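Local coordinates for NAD-dependent dehydrogenase (PDB 4Z0P), which probably reduces glyoxylate and hydroxypyruvate with NADPH, as a member of the D-isomer specific 2-hydroxyacid dehydrogenase family, at residues A[141-155]-A[187-201]. Numbering follows the deposited sequence.
With NDP (NADPH dihydro-nicotinamide-adenine-dinucleotide phosphate), chain H.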
loop_
_atom_site.group_PDB
_atom_site.type_symbol
_atom_site.label_atom_id
_atom_site.label_comp_id
_atom_site.label_asym_id
_atom_site.label_seq_id
_atom_site.Cartn_x
_atom_site.Cartn_y
_atom_site.Cartn_z
ATOM N N VAL A 141 14.290 -2.947 3.275
ATOM C CA VAL A 141 14.345 -2.358 1.922
ATOM C C VAL A 141 14.606 -0.864 2.033
ATOM O O VAL A 141 13.953 -0.155 2.807
ATOM C CB VAL A 141 13.028 -2.600 1.175
ATOM C CG1 VAL A 141 12.934 -1.803 -0.153
ATOM C CG2 VAL A 141 12.869 -4.094 0.925
ATOM N N THR A 142 15.555 -0.392 1.231
ATOM C CA THR A 142 15.790 1.043 1.094
ATOM C C THR A 142 15.099 1.539 -0.168
ATOM O O THR A 142 15.401 1.078 -1.287
ATOM C CB THR A 142 17.290 1.376 1.055
ATOM O OG1 THR A 142 17.877 1.027 2.323
ATOM C CG2 THR A 142 17.482 2.861 0.833
ATOM N N VAL A 143 14.153 2.444 0.024
ATOM C CA VAL A 143 13.494 3.147 -1.092
ATOM C C VAL A 143 14.247 4.442 -1.307
ATOM O O VAL A 143 14.438 5.230 -0.366
ATOM C CB VAL A 143 12.015 3.450 -0.811
ATOM C CG1 VAL A 143 11.372 4.145 -2.012
ATOM C CG2 VAL A 143 11.254 2.171 -0.451
ATOM N N GLY A 144 14.676 4.660 -2.536
ATOM C CA GLY A 144 15.402 5.870 -2.887
ATOM C C GLY A 144 14.549 6.670 -3.845
ATOM O O GLY A 144 14.190 6.157 -4.895
ATOM N N ILE A 145 14.237 7.916 -3.493
ATOM C CA ILE A 145 13.365 8.751 -4.309
ATOM C C ILE A 145 14.175 9.828 -4.993
ATOM O O ILE A 145 14.869 10.600 -4.321
ATOM C CB ILE A 145 12.254 9.400 -3.463
ATOM C CG1 ILE A 145 11.392 8.309 -2.808
ATOM C CG2 ILE A 145 11.390 10.300 -4.346
ATOM C CD1 ILE A 145 10.532 8.822 -1.689
ATOM N N MET A 146 14.126 9.840 -6.335
ATOM C CA MET A 146 14.714 10.911 -7.138
ATOM C C MET A 146 13.631 11.962 -7.405
ATOM O O MET A 146 12.639 11.688 -8.087
ATOM C CB MET A 146 15.320 10.379 -8.421
ATOM C CG MET A 146 16.596 9.593 -8.175
ATOM S SD MET A 146 17.306 8.728 -9.572
ATOM C CE MET A 146 17.791 10.072 -10.610
ATOM N N GLY A 147 13.864 13.167 -6.867
ATOM C CA GLY A 147 12.896 14.269 -6.858
ATOM C C GLY A 147 12.346 14.456 -5.466
ATOM O O GLY A 147 11.551 13.641 -5.008
ATOM N N MET A 148 12.793 15.499 -4.780
ATOM C CA MET A 148 12.460 15.779 -3.376
ATOM C C MET A 148 11.631 17.052 -3.279
ATOM O O MET A 148 11.914 17.929 -2.455
ATOM C CB MET A 148 13.750 15.957 -2.562
ATOM C CG MET A 148 14.436 14.665 -2.186
ATOM S SD MET A 148 13.549 13.868 -0.838
ATOM C CE MET A 148 12.564 12.664 -1.720
ATOM N N GLY A 149 10.630 17.163 -4.134
ATOM C CA GLY A 149 9.759 18.308 -4.147
ATOM C C GLY A 149 8.488 18.026 -3.377
ATOM O O GLY A 149 8.478 17.240 -2.417
ATOM N N VAL A 150 7.396 18.641 -3.812
ATOM C CA VAL A 150 6.117 18.459 -3.123
ATOM C C VAL A 150 5.771 16.972 -3.036
ATOM O O VAL A 150 5.454 16.446 -1.950
ATOM C CB VAL A 150 4.991 19.247 -3.824
ATOM C CG1 VAL A 150 3.634 18.946 -3.206
ATOM C CG2 VAL A 150 5.251 20.746 -3.702
ATOM N N LEU A 151 5.866 16.272 -4.165
ATOM C CA LEU A 151 5.436 14.865 -4.208
ATOM C C LEU A 151 6.464 13.944 -3.568
ATOM O O LEU A 151 6.116 13.083 -2.744
ATOM C CB LEU A 151 5.109 14.460 -5.653
ATOM C CG LEU A 151 3.998 15.274 -6.312
ATOM C CD1 LEU A 151 3.701 14.787 -7.737
ATOM C CD2 LEU A 151 2.724 15.339 -5.482
ATOM N N GLY A 152 7.733 14.137 -3.905
ATOM C CA GLY A 152 8.796 13.318 -3.330
ATOM C C GLY A 152 8.871 13.380 -1.815
ATOM O O GLY A 152 9.029 12.350 -1.140
ATOM N N GLN A 153 8.719 14.577 -1.264
ATOM C CA GLN A 153 8.787 14.700 0.205
ATOM C C GLN A 153 7.634 13.988 0.917
ATOM O O GLN A 153 7.835 13.308 1.930
ATOM C CB GLN A 153 8.873 16.136 0.660
ATOM C CG GLN A 153 10.167 16.780 0.206
ATOM C CD GLN A 153 10.289 18.192 0.705
ATOM O OE1 GLN A 153 9.869 18.489 1.813
ATOM N NE2 GLN A 153 10.865 19.066 -0.105
ATOM N N ASP A 154 6.423 14.154 0.408
ATOM C CA ASP A 154 5.275 13.526 1.029
ATOM C C ASP A 154 5.386 12.012 0.942
ATOM O O ASP A 154 5.114 11.319 1.930
ATOM C CB ASP A 154 3.953 14.005 0.403
ATOM C CG ASP A 154 2.754 13.600 1.226
ATOM O OD1 ASP A 154 2.636 14.167 2.318
ATOM O OD2 ASP A 154 1.928 12.744 0.807
ATOM N N ALA A 155 5.771 11.490 -0.230
ATOM C CA ALA A 155 5.937 10.054 -0.395
ATOM C C ALA A 155 7.030 9.534 0.546
ATOM O O ALA A 155 6.848 8.487 1.184
ATOM C CB ALA A 155 6.245 9.697 -1.841
ATOM N N LEU A 187 24.634 11.436 -6.395
ATOM C CA LEU A 187 23.777 10.463 -7.110
ATOM C C LEU A 187 24.278 9.024 -7.002
ATOM O O LEU A 187 23.508 8.110 -6.645
ATOM C CB LEU A 187 23.657 10.852 -8.590
ATOM C CG LEU A 187 22.769 9.919 -9.444
ATOM C CD1 LEU A 187 21.329 9.800 -8.967
ATOM C CD2 LEU A 187 22.789 10.410 -10.874
ATOM N N ASP A 188 25.563 8.813 -7.310
ATOM C CA ASP A 188 26.092 7.443 -7.302
ATOM C C ASP A 188 26.045 6.766 -5.933
ATOM O O ASP A 188 25.714 5.565 -5.835
ATOM C CB ASP A 188 27.482 7.394 -7.948
ATOM C CG ASP A 188 27.418 7.484 -9.485
ATOM O OD1 ASP A 188 26.321 7.664 -10.078
ATOM O OD2 ASP A 188 28.478 7.367 -10.110
ATOM N N ALA A 189 26.340 7.516 -4.874
ATOM C CA ALA A 189 26.266 6.972 -3.516
ATOM C C ALA A 189 24.816 6.614 -3.170
ATOM O O ALA A 189 24.535 5.556 -2.589
ATOM C CB ALA A 189 26.829 7.973 -2.524
ATOM N N PHE A 190 23.903 7.512 -3.536
ATOM C CA PHE A 190 22.467 7.294 -3.381
ATOM C C PHE A 190 21.985 6.043 -4.125
ATOM O O PHE A 190 21.314 5.203 -3.534
ATOM C CB PHE A 190 21.706 8.572 -3.790
ATOM C CG PHE A 190 20.261 8.361 -4.159
ATOM C CD1 PHE A 190 19.913 8.050 -5.458
ATOM C CD2 PHE A 190 19.242 8.551 -3.232
ATOM C CE1 PHE A 190 18.578 7.859 -5.806
ATOM C CE2 PHE A 190 17.907 8.389 -3.591
ATOM C CZ PHE A 190 17.578 8.034 -4.878
ATOM N N LEU A 191 22.353 5.900 -5.393
ATOM C CA LEU A 191 21.927 4.731 -6.187
ATOM C C LEU A 191 22.426 3.429 -5.580
ATOM O O LEU A 191 21.672 2.461 -5.488
ATOM C CB LEU A 191 22.424 4.848 -7.629
ATOM C CG LEU A 191 21.815 5.980 -8.450
ATOM C CD1 LEU A 191 22.596 6.168 -9.742
ATOM C CD2 LEU A 191 20.338 5.730 -8.757
ATOM N N GLY A 192 23.686 3.405 -5.136
ATOM C CA GLY A 192 24.276 2.194 -4.591
ATOM C C GLY A 192 23.625 1.686 -3.317
ATOM O O GLY A 192 23.768 0.515 -2.981
ATOM N N ARG A 193 22.896 2.557 -2.620
ATOM C CA ARG A 193 22.121 2.187 -1.432
ATOM C C ARG A 193 20.663 1.819 -1.726
ATOM O O ARG A 193 19.984 1.305 -0.840
ATOM C CB ARG A 193 22.076 3.355 -0.457
ATOM C CG ARG A 193 23.402 3.682 0.178
ATOM C CD ARG A 193 23.220 4.830 1.155
ATOM N NE ARG A 193 22.351 4.466 2.270
ATOM C CZ ARG A 193 21.914 5.307 3.207
ATOM N NH1 ARG A 193 22.223 6.597 3.171
ATOM N NH2 ARG A 193 21.147 4.862 4.188
ATOM N N THR A 194 20.193 2.055 -2.950
ATOM C CA THR A 194 18.781 2.000 -3.251
ATOM C C THR A 194 18.369 0.635 -3.773
ATOM O O THR A 194 18.913 0.165 -4.749
ATOM C CB THR A 194 18.402 3.097 -4.264
ATOM O OG1 THR A 194 18.595 4.364 -3.627
ATOM C CG2 THR A 194 16.941 2.957 -4.698
ATOM N N ASP A 195 17.380 0.028 -3.118
ATOM C CA ASP A 195 16.746 -1.206 -3.590
ATOM C C ASP A 195 15.541 -0.959 -4.488
ATOM O O ASP A 195 15.369 -1.635 -5.499
ATOM C CB ASP A 195 16.286 -2.069 -2.400
ATOM C CG ASP A 195 17.409 -2.413 -1.431
ATOM O OD1 ASP A 195 18.470 -2.899 -1.902
ATOM O OD2 ASP A 195 17.245 -2.203 -0.177
ATOM N N PHE A 196 14.659 -0.058 -4.071
ATOM C CA PHE A 196 13.497 0.358 -4.867
ATOM C C PHE A 196 13.711 1.817 -5.242
ATOM O O PHE A 196 13.670 2.687 -4.376
ATOM C CB PHE A 196 12.177 0.297 -4.076
ATOM C CG PHE A 196 11.675 -1.086 -3.693
ATOM C CD1 PHE A 196 12.361 -2.265 -3.975
ATOM C CD2 PHE A 196 10.475 -1.179 -2.983
ATOM C CE1 PHE A 196 11.840 -3.502 -3.585
ATOM C CE2 PHE A 196 9.966 -2.412 -2.578
ATOM C CZ PHE A 196 10.650 -3.566 -2.877
ATOM N N LEU A 197 13.901 2.079 -6.538
ATOM C CA LEU A 197 14.078 3.435 -7.041
ATOM C C LEU A 197 12.741 4.006 -7.452
ATOM O O LEU A 197 12.061 3.411 -8.288
ATOM C CB LEU A 197 15.015 3.429 -8.249
ATOM C CG LEU A 197 15.284 4.807 -8.881
ATOM C CD1 LEU A 197 15.978 5.725 -7.904
ATOM C CD2 LEU A 197 16.124 4.665 -10.131
ATOM N N VAL A 198 12.391 5.170 -6.911
ATOM C CA VAL A 198 11.144 5.867 -7.234
ATOM C C VAL A 198 11.476 7.180 -7.920
ATOM O O VAL A 198 12.176 8.026 -7.352
ATOM C CB VAL A 198 10.317 6.178 -5.980
ATOM C CG1 VAL A 198 9.078 7.018 -6.306
ATOM C CG2 VAL A 198 9.861 4.870 -5.324
ATOM N N GLY A 199 10.957 7.355 -9.129
ATOM C CA GLY A 199 11.101 8.597 -9.873
ATOM C C GLY A 199 9.900 9.536 -9.693
ATOM O O GLY A 199 8.780 9.206 -10.078
ATOM N N LEU A 200 10.167 10.706 -9.131
ATOM C CA LEU A 200 9.205 11.803 -8.996
ATOM C C LEU A 200 9.841 13.126 -9.435
ATOM O O LEU A 200 9.710 14.145 -8.774
ATOM C CB LEU A 200 8.697 11.888 -7.576
ATOM C CG LEU A 200 7.700 10.767 -7.230
ATOM C CD1 LEU A 200 7.450 10.728 -5.726
ATOM C CD2 LEU A 200 6.402 10.918 -7.987
ATOM N N LEU A 201 10.520 13.067 -10.568
ATOM C CA LEU A 201 11.153 14.234 -11.198
ATOM C C LEU A 201 10.234 14.801 -12.280
ATOM O O LEU A 201 9.509 14.059 -12.938
ATOM C CB LEU A 201 12.456 13.832 -11.885
ATOM C CG LEU A 201 13.662 13.448 -11.016
ATOM C CD1 LEU A 201 14.727 12.774 -11.858
ATOM C CD2 LEU A 201 14.206 14.672 -10.293
HETATM P PA NDP H . 8.464 19.880 -7.543
HETATM O O1A NDP H . 8.872 21.031 -8.450
HETATM O O2A NDP H . 7.893 20.224 -6.208
HETATM O O5B NDP H . 9.765 19.001 -7.332
HETATM C C5B NDP H . 10.672 18.670 -8.362
HETATM C C4B NDP H . 11.889 18.050 -7.730
HETATM O O4B NDP H . 12.712 17.571 -8.791
HETATM C C3B NDP H . 12.742 19.026 -6.922
HETATM O O3B NDP H . 13.260 18.320 -5.800
HETATM C C2B NDP H . 13.851 19.389 -7.886
HETATM O O2B NDP H . 15.072 19.764 -7.279
HETATM C C1B NDP H . 14.023 18.068 -8.589
HETATM N N9A NDP H . 14.735 18.264 -9.863
HETATM C C8A NDP H . 14.343 18.897 -10.987
HETATM N N7A NDP H . 15.242 18.880 -11.945
HETATM C C5A NDP H . 16.287 18.188 -11.401
HETATM C C6A NDP H . 17.562 17.837 -11.887
HETATM N N6A NDP H . 17.980 18.151 -13.135
HETATM N N1A NDP H . 18.394 17.130 -11.071
HETATM C C2A NDP H . 17.976 16.819 -9.835
HETATM N N3A NDP H . 16.800 17.106 -9.266
HETATM C C4A NDP H . 15.989 17.790 -10.115
HETATM O O3 NDP H . 7.476 18.986 -8.457
HETATM P PN NDP H . 6.351 18.005 -7.819
HETATM O O1N NDP H . 6.948 17.169 -6.738
HETATM O O2N NDP H . 5.104 18.765 -7.540
HETATM O O5D NDP H . 6.036 17.160 -9.131
HETATM C C5D NDP H . 7.053 16.358 -9.697
HETATM C C4D NDP H . 6.622 15.821 -11.054
HETATM O O4D NDP H . 5.691 14.749 -10.894
HETATM C C3D NDP H . 5.871 16.784 -11.964
HETATM O O3D NDP H . 6.786 17.678 -12.630
HETATM C C2D NDP H . 5.126 15.900 -12.943
HETATM O O2D NDP H . 5.926 15.654 -14.113
HETATM C C1D NDP H . 5.005 14.587 -12.126
HETATM N N1N NDP H . 3.616 14.215 -11.852
HETATM C C2N NDP H . 3.079 13.038 -12.360
HETATM C C3N NDP H . 1.795 12.663 -12.101
HETATM C C7N NDP H . 1.233 11.332 -12.504
HETATM O O7N NDP H . -0.006 11.190 -12.474
HETATM N N7N NDP H . 2.037 10.366 -12.894
HETATM C C4N NDP H . 0.923 13.563 -11.307
HETATM C C5N NDP H . 1.572 14.806 -10.822
HETATM C C6N NDP H . 2.840 15.081 -11.068
HETATM P P2B NDP H . 15.243 21.197 -6.565
HETATM O O1X NDP H . 14.436 21.069 -5.299
HETATM O O2X NDP H . 16.741 21.241 -6.319
HETATM O O3X NDP H . 14.739 22.219 -7.514
HETATM O O HOH W 1 20.128 2.221 3.297
HETATM O O HOH W 2 9.071 15.585 -6.158
#
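T142 and D195 open the parallel pairing of strands 142-146 and 196-199. The amide of T142 gives D195 OD2 a nearly straight bond (N to OD2 2.8 Å, 177° at the hydrogen), met on the anti side of the carboxylate, while T142 O accepts from both D195 N and F196 N. The backbone ladder then runs through G144 and M146 to L200 N.

On the V143 and I145 side, V141 CG1 sits over the centre of the F196 ring, 3.6 Å from the centroid. It lies 4° off the normal, a CH-pi contact. V143 CG1 meets V198 CG2 at 3.7 Å. L200 CD1 reaches G152 CA at 3.8 Å, with I145 CG2 and A155 CB nearby, and so packs between strand 142-146 and helix 150-161.

On the M146 side, F190 from helix 187-193 turns its CZ to G144 C (3.5 Å), with I145 N at the ring edge. M146 bends at chi3 (66°); its CG touches F190 CE1, its SD touches L197 CD1, and SD, 5.3 Å from the F190 ring centroid, makes an oblique Met-aromatic contact. T194 OG1 lies over the centre of the ring's face and bonds to F190 O. A valine here would probably cost F190 O that hydroxyl, leaving R193 N on the opposite face, and press a methyl against G144. G144 suits this packing, since a CB there would clash with T194 OG1 and F190 CZ.

G147 and G149 in the turn, with G152 in the first turn of helix 150-161, match a Rossmann GxGxxG motif: V150 N bonds NDP O2A and L151 N bonds NDP O1N, each at 2.9 Å, and one water joins G149 N, G152 N, L200 O and NDP O1N.

Strand 142-146 lies between 165-169 and 196-199 in the seven-stranded parallel sheet; helix 97-115 packs on F196 and L200, helix 213-216 on M146 and L197.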